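Local coordinates for protein probable zinc protease (Pseudomonas aeruginosa, PDB 4NNZ) that probably acts as a metallopeptidase of the M16 (insulinase) family, one subunit of a heterodimeric zinc protease, at residues N266-I271 with Q403-T408; L256-N261 with R306-F311; V127-R132 with D168-T173; H51-M56 with D175-W180. All coordinates share one frame; numbering follows the deposited sequence.

Interaction 1: N266-I271 with Q403-T408; sequences NALRLI and QKAART
In the helical layer beside the five-stranded sheet of this M16 alpha/beta fold, helices 262-276 and 399-409 cross almost perpendicularly, with Ala267 and Ala405 at the crossing point. The segment axes approach to 9.1 Å at 89°, a closeness that suits alanine, whose methyl fills the gap without holding the backbones apart. Ala267 CB meets Ala405 CB at 4.0 Å. Ala405 is the bump on its helix: the same methyl lies 4.4 Å from Leu268 CD2 and 4.3 Å from Ile271 CD1. With CD1 anti to CA (chi2 157°), Ile271 extends across the junction, and its CD1 also comes within 4.4 Å of Ala406 CB. No hydrogen bond crosses this buried, wholly apolar patch. Helix 325-341 covers one flank, where Leu339 touches both Ile271 and Ala406, while on helix 262-276 Arg269 bonds to Asn266 OD1 and reaches Asp390 of helix 386-396 in a salt bridge.

Interaction 2: L256-N261 with R306-F311; sequences LGSSEN and RGDSLF
Arg306 and Gly307 run past Gly257 just before the chain enters strand 309-317 of the five-stranded sheet; the loop they meet follows the neighbouring antiparallel strand 246-253 and leads into helix 262-276. The CB of Arg306 points away from the loop, and its guanidinium makes a cation-pi contact with Tyr41, but its carbonyl faces the loop. There Gly257 CA lies 3.5 Å from Arg306 O in a CA-H...O contact. Glycine suits this place because the two backbones come so near, CA to CA 4.6 Å, that a beta carbon pointing at the carbonyl would have no room. Gly307 follows, its O accepting a hydrogen bond from Ser255 OG. Asp308 is the polar anchor, one residue before regular strand pairing begins at Ser309. Although its CB starts out away from the loop, CG sits beside the backbone N (chi1 -75°), and the carboxylate comes within reach of Ser258. Its OD2 is held by Glu227 N, so with the serine on OD1 both oxygens have a partner. Serine suits the loop side, since its short hydroxyl can give one bond and take another: Ser258 OG donates to Asp308 OD1 at 2.5 Å, a separation so short that its exact value is doubtful, and accepts from Ser255 N.

Interaction 3: V127-R132 with D168-T173; sequences VIKEER and DLQRMT
Lys129 and Leu169 mark the nearest approach of helix 118-137 to the short helix 166-171, their CA atoms 6.5 Å apart. Leu169 is the residue around which the rest gathers, and its branched side chain lets each part find a different neighbour. Leu169 CB lies 4.0 Å from Lys129 CG, the two side chains sliding past each other in opposite directions. Leu169 CD2 touches Ile128 CG2 at 4.2 Å, and Leu169 CD1 packs against Arg132 CD at 3.8 Å, where the side chains cross at about a right angle. Farther out, Lys129 CD rests 4.3 Å from Gln170 CG; a bend at chi3 (-95°) then turns CE, so the lysine gives its methylenes to the contact while NZ makes a long, weak ion pair with Glu126. Arg132 likewise offers its chain to Leu169 and sends its guanidinium on to Gly164 O, Glu146 and Asp137. Glu131, on the same helix, touches His51 and stands where M16 relatives carry the glutamate that completes the zinc site. From the same segment as Leu169, Arg171 NH1 bonds to Lys224 O of the second subunit. Across the contact itself no hydrogen bond forms: long polar residues serve here by their aliphatic parts, burying hydrocarbon around one leucine, while the charged end of Arg132 is paired beyond it.

Interaction 4: H51-M56 with D175-W180; sequences HALEHM and DDLRHW
Leu177 projects from helix 174-184 into the hollow between Ala52, Leu53 and Met56 on helix 49-56. Its CD2 branch sits against the first two, 4.2 Å from Ala52 CB and 4.1 Å from Leu53 CB, and alanine suits the side of this hollow because its single methyl leaves room for the leucine. The other branch, Leu177 CD1, rests 3.9 Å from Met56 SD, where the methionine chain, bent at chi2 (101°), forms one wall. Leu53 returns the bump: chi1 of -178° puts its CG, anti to the backbone N, over the groove between Leu177 and Trp180, and the two methyls reach into it. Leu53 CD1 lies 3.8 Å from Leu177 O, and Leu53 CD2 meets Trp180 CD1 at 3.8 Å, coming to the indole at its edge and close to the ring plane. The segment axes run 89° to each other and 10.0 Å apart, a near-perpendicular crossing, which keeps the contact short. The sequence His51-Ala-Leu-Glu-His55 is the HxxEH signature of M16 peptidases, in which the histidines of relatives bind zinc and the glutamate acts in catalysis; here the two residues between His51 and Glu54, Ala52 and Leu53, face Leu177. Glu54 OE1 bonds to Thr84 OG1. Past the indole, Trp184 packs edge-to-face on Trp180, and Asp176 forms a salt bridge with Arg223 of the second subunit.

How the interactions relate
Interactions 3 and 4 share one neighbourhood: helices 166-171 and 174-184 follow each other in the chain, and Ala52 of interaction 4 touches both Ile128 and Met172 of interaction 3. Interaction 4 is made by the HxxEH helix itself, and interaction 3 lies next to it. Interactions 1 and 2 lie about 40 and 28 Å, centre to centre, from interaction 4, and touch each other through Phe311 and helix 262-276. All four are largely buried, yet their chemistry differs. The two right-angled helix crossings, 1 and 4, are apolar, centred on an alanine pair in one and on Leu53 and Leu177 in the other; interaction 3 grades outward into lysine and glutamine; and interaction 2, a loop meeting a strand's start, relies on backbone proximity and a serine-aspartate bond.

Interaction 1: N266-I271 with Q403-T408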
loop_
_atom_site.group_PDB
_atom_site.type_symbol
_atom_site.label_atom_id
_atom_site.label_comp_id
_atom_site.label_asym_id
_atom_site.label_seq_id
_atom_site.Cartn_x
_atom_site.Cartn_y
_atom_site.Cartn_z
ATOM N N ASN A 266 10.532 -16.237 19.063
ATOM C CA ASN A 266 10.196 -16.537 20.413
ATOM C C ASN A 266 10.996 -15.694 21.362
ATOM O O ASN A 266 10.550 -15.372 22.430
ATOM C CB ASN A 266 10.302 -18.015 20.676
ATOM C CG ASN A 266 9.239 -18.788 19.969
ATOM O OD1 ASN A 266 8.231 -18.254 19.598
ATOM N ND2 ASN A 266 9.469 -20.039 19.774
ATOM N N ALA A 267 12.192 -15.351 20.938
ATOM C CA ALA A 267 13.030 -14.428 21.644
ATOM C C ALA A 267 12.425 -13.044 21.682
ATOM O O ALA A 267 12.530 -12.356 22.646
ATOM C CB ALA A 267 14.392 -14.396 21.029
ATOM N N LEU A 268 11.804 -12.641 20.610
ATOM C CA LEU A 268 11.077 -11.400 20.594
ATOM C C LEU A 268 9.867 -11.345 21.516
ATOM O O LEU A 268 9.587 -10.339 22.099
ATOM C CB LEU A 268 10.718 -11.024 19.168
ATOM C CG LEU A 268 11.886 -10.516 18.375
ATOM C CD1 LEU A 268 11.508 -10.372 16.936
ATOM C CD2 LEU A 268 12.390 -9.210 18.918
ATOM N N ARG A 269 9.141 -12.433 21.620
ATOM C CA ARG A 269 8.012 -12.498 22.503
ATOM C C ARG A 269 8.452 -12.338 23.926
ATOM O O ARG A 269 7.860 -11.618 24.678
ATOM C CB ARG A 269 7.313 -13.822 22.317
ATOM C CG ARG A 269 7.177 -14.176 20.866
ATOM C CD ARG A 269 6.536 -15.512 20.649
ATOM N NE ARG A 269 5.415 -15.749 21.524
ATOM C CZ ARG A 269 4.866 -16.930 21.710
ATOM N NH1 ARG A 269 5.333 -17.968 21.092
ATOM N NH2 ARG A 269 3.851 -17.069 22.509
ATOM N N LEU A 270 9.526 -13.011 24.262
ATOM C CA LEU A 270 10.129 -12.940 25.551
ATOM C C LEU A 270 10.623 -11.538 25.845
ATOM O O LEU A 270 10.533 -11.087 26.949
ATOM C CB LEU A 270 11.270 -13.948 25.641
ATOM C CG LEU A 270 11.174 -15.221 26.471
ATOM C CD1 LEU A 270 10.641 -14.954 27.844
ATOM C CD2 LEU A 270 10.308 -16.258 25.809
ATOM N N ILE A 271 11.145 -10.841 24.859
ATOM C CA ILE A 271 11.608 -9.487 25.073
ATOM C C ILE A 271 10.477 -8.566 25.456
ATOM O O ILE A 271 10.654 -7.703 26.279
ATOM C CB ILE A 271 12.411 -8.944 23.873
ATOM C CG1 ILE A 271 13.797 -9.524 23.860
ATOM C CG2 ILE A 271 12.602 -7.451 23.928
ATOM C CD1 ILE A 271 14.431 -9.490 22.507
ATOM N N GLN A 403 19.620 -11.621 23.447
ATOM C CA GLN A 403 20.541 -10.549 23.141
ATOM C C GLN A 403 20.717 -10.470 21.650
ATOM O O GLN A 403 20.741 -9.422 21.091
ATOM C CB GLN A 403 21.870 -10.724 23.890
ATOM C CG GLN A 403 23.130 -10.302 23.147
ATOM C CD GLN A 403 24.378 -10.397 23.959
ATOM O OE1 GLN A 403 25.008 -11.435 24.040
ATOM N NE2 GLN A 403 24.756 -9.296 24.553
ATOM N N LYS A 404 20.828 -11.606 21.012
ATOM C CA LYS A 404 20.982 -11.630 19.585
ATOM C C LYS A 404 19.827 -11.037 18.834
ATOM O O LYS A 404 20.032 -10.329 17.904
ATOM C CB LYS A 404 21.185 -13.058 19.145
ATOM C CG LYS A 404 21.836 -13.229 17.803
ATOM C CD LYS A 404 21.605 -14.630 17.277
ATOM C CE LYS A 404 20.591 -14.631 16.157
ATOM N NZ LYS A 404 19.241 -14.225 16.618
ATOM N N ALA A 405 18.609 -11.335 19.223
ATOM C CA ALA A 405 17.462 -10.754 18.559
ATOM C C ALA A 405 17.412 -9.258 18.717
ATOM O O ALA A 405 17.065 -8.567 17.797
ATOM C CB ALA A 405 16.178 -11.381 19.046
ATOM N N ALA A 406 17.748 -8.770 19.897
ATOM C CA ALA A 406 17.755 -7.345 20.164
ATOM C C ALA A 406 18.752 -6.598 19.342
ATOM O O ALA A 406 18.509 -5.504 18.944
ATOM C CB ALA A 406 17.999 -7.079 21.620
ATOM N N ARG A 407 19.911 -7.182 19.150
ATOM C CA ARG A 407 20.911 -6.561 18.334
ATOM C C ARG A 407 20.491 -6.475 16.911
ATOM O O ARG A 407 20.833 -5.555 16.221
ATOM C CB ARG A 407 22.197 -7.333 18.387
ATOM C CG ARG A 407 22.991 -7.166 19.648
ATOM C CD ARG A 407 23.981 -8.293 19.737
ATOM N NE ARG A 407 25.038 -8.075 18.780
ATOM C CZ ARG A 407 25.887 -7.067 18.869
ATOM N NH1 ARG A 407 25.785 -6.222 19.891
ATOM N NH2 ARG A 407 26.835 -6.903 17.953
ATOM N N THR A 408 19.862 -7.529 16.453
ATOM C CA THR A 408 19.401 -7.615 15.111
ATOM C C THR A 408 18.287 -6.664 14.788
ATOM O O THR A 408 18.319 -6.017 13.790
ATOM C CB THR A 408 18.988 -9.052 14.817
ATOM O OG1 THR A 408 20.073 -9.903 15.145
ATOM C CG2 THR A 408 18.674 -9.256 13.395
#

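Interaction 2: L256-N261 with R306-F311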
loop_
_atom_site.group_PDB
_atom_site.type_symbol
_atom_site.label_atom_id
_atom_site.label_comp_id
_atom_site.label_asym_id
_atom_site.label_seq_id
_atom_site.Cartn_x
_atom_site.Cartn_y
_atom_site.Cartn_z
ATOM N N LEU A 256 6.111 -15.954 12.986
ATOM C CA LEU A 256 6.167 -17.362 12.693
ATOM C C LEU A 256 5.649 -17.665 11.304
ATOM O O LEU A 256 5.996 -18.643 10.714
ATOM C CB LEU A 256 5.448 -18.155 13.758
ATOM C CG LEU A 256 6.139 -18.085 15.106
ATOM C CD1 LEU A 256 5.270 -18.641 16.206
ATOM C CD2 LEU A 256 7.456 -18.811 15.077
ATOM N N GLY A 257 4.830 -16.796 10.776
ATOM C CA GLY A 257 4.375 -16.912 9.421
ATOM C C GLY A 257 5.486 -16.788 8.423
ATOM O O GLY A 257 5.427 -17.349 7.372
ATOM N N SER A 258 6.484 -15.999 8.760
ATOM C CA SER A 258 7.530 -15.627 7.850
ATOM C C SER A 258 8.948 -15.960 8.225
ATOM O O SER A 258 9.849 -15.504 7.571
ATOM C CB SER A 258 7.452 -14.143 7.629
ATOM O OG SER A 258 7.875 -13.458 8.757
ATOM N N SER A 259 9.167 -16.713 9.280
ATOM C CA SER A 259 10.511 -16.848 9.785
ATOM C C SER A 259 11.130 -18.203 9.617
ATOM O O SER A 259 10.567 -19.201 9.980
ATOM C CB SER A 259 10.591 -16.459 11.243
ATOM O OG SER A 259 11.885 -16.693 11.727
ATOM N N GLU A 260 12.338 -18.236 9.067
ATOM C CA GLU A 260 13.054 -19.500 9.001
ATOM C C GLU A 260 13.634 -19.851 10.365
ATOM O O GLU A 260 13.754 -21.033 10.690
ATOM C CB GLU A 260 14.144 -19.510 7.933
ATOM C CG GLU A 260 14.755 -20.895 7.743
ATOM C CD GLU A 260 16.047 -21.099 8.527
ATOM O OE1 GLU A 260 16.973 -21.755 8.000
ATOM O OE2 GLU A 260 16.136 -20.605 9.671
ATOM N N ASN A 261 13.985 -18.847 11.175
ATOM C CA ASN A 261 14.332 -19.161 12.539
ATOM C C ASN A 261 13.260 -18.806 13.547
ATOM O O ASN A 261 13.181 -17.694 13.991
ATOM C CB ASN A 261 15.634 -18.465 12.917
ATOM C CG ASN A 261 16.335 -19.154 14.051
ATOM O OD1 ASN A 261 15.766 -20.009 14.697
ATOM N ND2 ASN A 261 17.567 -18.796 14.292
ATOM N N ARG A 306 0.416 -14.137 9.426
ATOM C CA ARG A 306 0.537 -14.796 8.173
ATOM C C ARG A 306 1.865 -14.466 7.578
ATOM O O ARG A 306 2.514 -15.283 7.001
ATOM C CB ARG A 306 -0.495 -14.178 7.291
ATOM C CG ARG A 306 -1.138 -15.023 6.258
ATOM C CD ARG A 306 -2.130 -14.137 5.560
ATOM N NE ARG A 306 -2.101 -14.348 4.149
ATOM C CZ ARG A 306 -2.165 -13.411 3.230
ATOM N NH1 ARG A 306 -2.253 -12.150 3.531
ATOM N NH2 ARG A 306 -2.133 -13.770 1.985
ATOM N N GLY A 307 2.226 -13.213 7.680
ATOM C CA GLY A 307 3.481 -12.717 7.217
ATOM C C GLY A 307 4.257 -12.095 8.341
ATOM O O GLY A 307 4.219 -12.541 9.432
ATOM N N ASP A 308 4.896 -10.992 8.042
ATOM C CA ASP A 308 5.729 -10.250 8.952
ATOM C C ASP A 308 4.971 -9.448 9.979
ATOM O O ASP A 308 3.791 -9.370 9.935
ATOM C CB ASP A 308 6.628 -9.324 8.173
ATOM C CG ASP A 308 7.728 -10.038 7.511
ATOM O OD1 ASP A 308 8.099 -11.111 7.971
ATOM O OD2 ASP A 308 8.235 -9.530 6.526
ATOM N N SER A 309 5.691 -8.840 10.891
ATOM C CA SER A 309 5.108 -8.251 12.050
ATOM C C SER A 309 5.850 -7.043 12.559
ATOM O O SER A 309 6.806 -6.621 12.001
ATOM C CB SER A 309 4.964 -9.288 13.145
ATOM O OG SER A 309 4.203 -8.776 14.191
ATOM N N LEU A 310 5.340 -6.493 13.636
ATOM C CA LEU A 310 5.811 -5.273 14.210
ATOM C C LEU A 310 5.997 -5.438 15.694
ATOM O O LEU A 310 5.156 -5.978 16.343
ATOM C CB LEU A 310 4.751 -4.233 13.987
ATOM C CG LEU A 310 4.888 -3.064 13.047
ATOM C CD1 LEU A 310 3.997 -1.963 13.537
ATOM C CD2 LEU A 310 6.301 -2.551 12.959
ATOM N N PHE A 311 7.099 -4.949 16.224
ATOM C CA PHE A 311 7.331 -4.950 17.641
ATOM C C PHE A 311 7.103 -3.558 18.122
ATOM O O PHE A 311 7.772 -2.674 17.735
ATOM C CB PHE A 311 8.759 -5.353 17.957
ATOM C CG PHE A 311 9.022 -5.554 19.413
ATOM C CD1 PHE A 311 9.266 -4.494 20.234
ATOM C CD2 PHE A 311 9.023 -6.800 19.951
ATOM C CE1 PHE A 311 9.501 -4.676 21.560
ATOM C CE2 PHE A 311 9.264 -6.987 21.277
ATOM C CZ PHE A 311 9.501 -5.926 22.080
#

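Interaction 3: V127-R132 with D168-T173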
loop_
_atom_site.group_PDB
_atom_site.type_symbol
_atom_site.label_atom_id
_atom_site.label_comp_id
_atom_site.label_asym_id
_atom_site.label_seq_id
_atom_site.Cartn_x
_atom_site.Cartn_y
_atom_site.Cartn_z
ATOM N N VAL A 127 -23.742 2.924 7.370
ATOM C CA VAL A 127 -23.423 2.567 8.712
ATOM C C VAL A 127 -21.933 2.404 8.805
ATOM O O VAL A 127 -21.319 2.875 9.718
ATOM C CB VAL A 127 -24.075 1.221 9.063
ATOM C CG1 VAL A 127 -23.558 0.647 10.350
ATOM C CG2 VAL A 127 -25.564 1.328 9.126
ATOM N N ILE A 128 -21.353 1.709 7.850
ATOM C CA ILE A 128 -19.947 1.451 7.857
ATOM C C ILE A 128 -19.164 2.715 7.752
ATOM O O ILE A 128 -18.216 2.897 8.452
ATOM C CB ILE A 128 -19.598 0.524 6.715
ATOM C CG1 ILE A 128 -20.228 -0.813 6.964
ATOM C CG2 ILE A 128 -18.117 0.316 6.612
ATOM C CD1 ILE A 128 -20.201 -1.706 5.767
ATOM N N LYS A 129 -19.576 3.585 6.868
ATOM C CA LYS A 129 -18.886 4.815 6.680
ATOM C C LYS A 129 -18.982 5.580 7.949
ATOM O O LYS A 129 -18.065 6.235 8.376
ATOM C CB LYS A 129 -19.561 5.606 5.601
ATOM C CG LYS A 129 -19.241 5.144 4.216
ATOM C CD LYS A 129 -19.671 6.171 3.216
ATOM C CE LYS A 129 -21.030 5.877 2.655
ATOM N NZ LYS A 129 -21.412 7.009 1.801
ATOM N N GLU A 130 -20.150 5.521 8.532
ATOM C CA GLU A 130 -20.393 6.200 9.754
ATOM C C GLU A 130 -19.522 5.642 10.838
ATOM O O GLU A 130 -18.945 6.364 11.581
ATOM C CB GLU A 130 -21.859 6.064 10.088
ATOM C CG GLU A 130 -22.253 6.544 11.450
ATOM C CD GLU A 130 -22.174 8.034 11.565
ATOM O OE1 GLU A 130 -21.495 8.662 10.747
ATOM O OE2 GLU A 130 -22.788 8.589 12.474
ATOM N N GLU A 131 -19.399 4.338 10.887
ATOM C CA GLU A 131 -18.555 3.687 11.852
ATOM C C GLU A 131 -17.099 4.110 11.693
ATOM O O GLU A 131 -16.402 4.186 12.652
ATOM C CB GLU A 131 -18.722 2.168 11.775
ATOM C CG GLU A 131 -17.533 1.348 12.237
ATOM C CD GLU A 131 -17.846 -0.104 12.454
ATOM O OE1 GLU A 131 -18.190 -0.781 11.486
ATOM O OE2 GLU A 131 -17.737 -0.581 13.592
ATOM N N ARG A 132 -16.656 4.358 10.483
ATOM C CA ARG A 132 -15.326 4.843 10.272
ATOM C C ARG A 132 -15.078 6.204 10.870
ATOM O O ARG A 132 -14.033 6.456 11.383
ATOM C CB ARG A 132 -15.001 4.883 8.793
ATOM C CG ARG A 132 -13.536 4.766 8.548
ATOM C CD ARG A 132 -13.063 5.448 7.304
ATOM N NE ARG A 132 -11.914 6.257 7.615
ATOM C CZ ARG A 132 -10.679 5.825 7.755
ATOM N NH1 ARG A 132 -10.361 4.572 7.586
ATOM N NH2 ARG A 132 -9.756 6.678 8.060
ATOM N N ASP A 168 -12.366 4.764 -0.384
ATOM C CA ASP A 168 -12.772 3.472 -0.871
ATOM C C ASP A 168 -14.188 3.083 -0.496
ATOM O O ASP A 168 -14.914 2.605 -1.297
ATOM C CB ASP A 168 -11.762 2.387 -0.485
ATOM C CG ASP A 168 -10.363 2.714 -0.914
ATOM O OD1 ASP A 168 -10.179 3.642 -1.665
ATOM O OD2 ASP A 168 -9.426 2.067 -0.484
ATOM N N LEU A 169 -14.574 3.312 0.735
ATOM C CA LEU A 169 -15.901 3.010 1.182
ATOM C C LEU A 169 -16.866 3.836 0.404
ATOM O O LEU A 169 -17.918 3.402 0.053
ATOM C CB LEU A 169 -16.038 3.309 2.652
ATOM C CG LEU A 169 -15.040 2.637 3.568
ATOM C CD1 LEU A 169 -15.086 3.220 4.945
ATOM C CD2 LEU A 169 -15.235 1.151 3.630
ATOM N N GLN A 170 -16.463 5.047 0.122
ATOM C CA GLN A 170 -17.259 5.976 -0.636
ATOM C C GLN A 170 -17.544 5.509 -2.020
ATOM O O GLN A 170 -18.524 5.878 -2.561
ATOM C CB GLN A 170 -16.610 7.331 -0.677
ATOM C CG GLN A 170 -17.090 8.224 0.423
ATOM C CD GLN A 170 -16.194 9.406 0.653
ATOM O OE1 GLN A 170 -15.122 9.512 0.092
ATOM N NE2 GLN A 170 -16.639 10.307 1.485
ATOM N N ARG A 171 -16.660 4.720 -2.590
ATOM C CA ARG A 171 -16.843 4.186 -3.912
ATOM C C ARG A 171 -17.236 2.746 -4.010
ATOM O O ARG A 171 -17.379 2.264 -5.082
ATOM C CB ARG A 171 -15.599 4.419 -4.732
ATOM C CG ARG A 171 -15.409 5.865 -5.086
ATOM C CD ARG A 171 -14.019 6.160 -5.545
ATOM N NE ARG A 171 -13.015 5.730 -4.617
ATOM C CZ ARG A 171 -11.729 5.760 -4.870
ATOM N NH1 ARG A 171 -11.307 6.227 -6.006
ATOM N NH2 ARG A 171 -10.867 5.359 -3.975
ATOM N N MET A 172 -17.406 2.060 -2.904
ATOM C CA MET A 172 -17.664 0.636 -2.918
ATOM C C MET A 172 -19.013 0.301 -3.488
ATOM O O MET A 172 -19.907 1.091 -3.424
ATOM C CB MET A 172 -17.520 0.085 -1.515
ATOM C CG MET A 172 -17.717 -1.397 -1.356
ATOM S SD MET A 172 -17.153 -1.942 0.247
ATOM C CE MET A 172 -18.649 -1.932 1.159
ATOM N N THR A 173 -19.153 -0.862 -4.073
ATOM C CA THR A 173 -20.403 -1.231 -4.677
ATOM C C THR A 173 -20.788 -2.635 -4.381
ATOM O O THR A 173 -20.038 -3.386 -3.867
ATOM C CB THR A 173 -20.473 -1.002 -6.181
ATOM O OG1 THR A 173 -19.786 -2.032 -6.845
ATOM C CG2 THR A 173 -19.871 0.266 -6.538
#

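Interaction 4: H51-M56 with D175-W180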
loop_
_atom_site.group_PDB
_atom_site.type_symbol
_atom_site.label_atom_id
_atom_site.label_comp_id
_atom_site.label_asym_id
_atom_site.label_seq_id
_atom_site.Cartn_x
_atom_site.Cartn_y
_atom_site.Cartn_z
ATOM N N HIS A 51 -14.141 -6.609 5.650
ATOM C CA HIS A 51 -14.886 -6.159 6.773
ATOM C C HIS A 51 -16.333 -5.767 6.444
ATOM O O HIS A 51 -17.194 -5.952 7.236
ATOM C CB HIS A 51 -14.119 -5.059 7.463
ATOM C CG HIS A 51 -14.920 -4.338 8.472
ATOM N ND1 HIS A 51 -15.818 -3.364 8.133
ATOM C CD2 HIS A 51 -14.994 -4.476 9.807
ATOM C CE1 HIS A 51 -16.419 -2.938 9.218
ATOM N NE2 HIS A 51 -15.927 -3.589 10.249
ATOM N N ALA A 52 -16.572 -5.165 5.311
ATOM C CA ALA A 52 -17.911 -4.878 4.893
ATOM C C ALA A 52 -18.720 -6.111 4.599
ATOM O O ALA A 52 -19.877 -6.195 4.920
ATOM C CB ALA A 52 -17.904 -3.978 3.689
ATOM N N LEU A 53 -18.106 -7.053 3.930
ATOM C CA LEU A 53 -18.797 -8.227 3.526
ATOM C C LEU A 53 -19.238 -8.955 4.756
ATOM O O LEU A 53 -20.298 -9.509 4.782
ATOM C CB LEU A 53 -17.904 -9.092 2.665
ATOM C CG LEU A 53 -18.456 -10.384 2.085
ATOM C CD1 LEU A 53 -19.711 -10.173 1.281
ATOM C CD2 LEU A 53 -17.427 -11.095 1.260
ATOM N N GLU A 54 -18.406 -8.946 5.771
ATOM C CA GLU A 54 -18.713 -9.586 7.014
ATOM C C GLU A 54 -19.847 -8.880 7.695
ATOM O O GLU A 54 -20.796 -9.475 8.105
ATOM C CB GLU A 54 -17.494 -9.580 7.900
ATOM C CG GLU A 54 -17.763 -9.937 9.337
ATOM C CD GLU A 54 -17.732 -8.757 10.251
ATOM O OE1 GLU A 54 -16.684 -8.156 10.414
ATOM O OE2 GLU A 54 -18.768 -8.430 10.803
ATOM N N HIS A 55 -19.727 -7.587 7.809
ATOM C CA HIS A 55 -20.753 -6.788 8.394
ATOM C C HIS A 55 -22.106 -7.079 7.759
ATOM O O HIS A 55 -23.116 -7.065 8.406
ATOM C CB HIS A 55 -20.384 -5.334 8.233
ATOM C CG HIS A 55 -21.344 -4.397 8.865
ATOM N ND1 HIS A 55 -21.146 -3.860 10.108
ATOM C CD2 HIS A 55 -22.520 -3.906 8.430
ATOM C CE1 HIS A 55 -22.157 -3.075 10.411
ATOM N NE2 HIS A 55 -23.007 -3.087 9.409
ATOM N N MET A 56 -22.113 -7.365 6.483
ATOM C CA MET A 56 -23.338 -7.536 5.757
ATOM C C MET A 56 -24.043 -8.855 6.005
ATOM O O MET A 56 -25.242 -8.934 5.951
ATOM C CB MET A 56 -23.065 -7.381 4.277
ATOM C CG MET A 56 -23.992 -6.419 3.612
ATOM S SD MET A 56 -23.201 -4.864 3.392
ATOM C CE MET A 56 -24.079 -4.293 1.978
ATOM N N ASP A 175 -21.560 -5.042 -6.383
ATOM C CA ASP A 175 -20.868 -5.974 -7.217
ATOM C C ASP A 175 -19.508 -6.280 -6.696
ATOM O O ASP A 175 -19.072 -7.388 -6.754
ATOM C CB ASP A 175 -20.872 -5.485 -8.631
ATOM C CG ASP A 175 -22.164 -5.799 -9.310
ATOM O OD1 ASP A 175 -22.532 -6.983 -9.343
ATOM O OD2 ASP A 175 -22.852 -4.877 -9.772
ATOM N N ASP A 176 -18.856 -5.286 -6.140
ATOM C CA ASP A 176 -17.554 -5.479 -5.576
ATOM C C ASP A 176 -17.614 -6.443 -4.420
ATOM O O ASP A 176 -16.746 -7.253 -4.255
ATOM C CB ASP A 176 -16.961 -4.150 -5.149
ATOM C CG ASP A 176 -16.679 -3.243 -6.308
ATOM O OD1 ASP A 176 -16.507 -3.732 -7.417
ATOM O OD2 ASP A 176 -16.623 -2.031 -6.118
ATOM N N LEU A 177 -18.639 -6.317 -3.607
ATOM C CA LEU A 177 -18.896 -7.211 -2.518
ATOM C C LEU A 177 -19.239 -8.617 -2.923
ATOM O O LEU A 177 -18.810 -9.534 -2.313
ATOM C CB LEU A 177 -20.001 -6.649 -1.649
ATOM C CG LEU A 177 -19.694 -5.739 -0.478
ATOM C CD1 LEU A 177 -20.657 -6.034 0.618
ATOM C CD2 LEU A 177 -18.309 -5.964 0.041
ATOM N N ARG A 178 -20.043 -8.780 -3.947
ATOM C CA ARG A 178 -20.414 -10.091 -4.412
ATOM C C ARG A 178 -19.232 -10.833 -4.907
ATOM O O ARG A 178 -19.120 -12.012 -4.745
ATOM C CB ARG A 178 -21.380 -9.976 -5.574
ATOM C CG ARG A 178 -22.767 -9.538 -5.205
ATOM C CD ARG A 178 -23.700 -9.652 -6.376
ATOM N NE ARG A 178 -25.059 -9.316 -6.014
ATOM C CZ ARG A 178 -25.719 -8.295 -6.529
ATOM N NH1 ARG A 178 -25.137 -7.518 -7.415
ATOM N NH2 ARG A 178 -26.958 -8.048 -6.167
ATOM N N HIS A 179 -18.401 -10.124 -5.626
ATOM C CA HIS A 179 -17.258 -10.694 -6.248
ATOM C C HIS A 179 -16.261 -11.167 -5.249
ATOM O O HIS A 179 -15.622 -12.167 -5.416
ATOM C CB HIS A 179 -16.647 -9.684 -7.169
ATOM C CG HIS A 179 -15.491 -10.207 -7.934
ATOM N ND1 HIS A 179 -15.638 -11.037 -9.016
ATOM C CD2 HIS A 179 -14.165 -10.041 -7.761
ATOM C CE1 HIS A 179 -14.451 -11.353 -9.484
ATOM N NE2 HIS A 179 -13.540 -10.759 -8.740
ATOM N N TRP A 180 -16.115 -10.380 -4.213
ATOM C CA TRP A 180 -15.264 -10.704 -3.116
ATOM C C TRP A 180 -15.788 -11.923 -2.429
ATOM O O TRP A 180 -15.035 -12.751 -1.998
ATOM C CB TRP A 180 -15.165 -9.517 -2.189
ATOM C CG TRP A 180 -14.019 -9.506 -1.279
ATOM C CD1 TRP A 180 -14.064 -9.696 0.024
ATOM C CD2 TRP A 180 -12.655 -9.239 -1.592
ATOM N NE1 TRP A 180 -12.846 -9.604 0.566
ATOM C CE2 TRP A 180 -11.953 -9.310 -0.408
ATOM C CE3 TRP A 180 -11.965 -8.951 -2.756
ATOM C CZ2 TRP A 180 -10.613 -9.118 -0.344
ATOM C CZ3 TRP A 180 -10.659 -8.771 -2.688
ATOM C CH2 TRP A 180 -9.982 -8.845 -1.493
#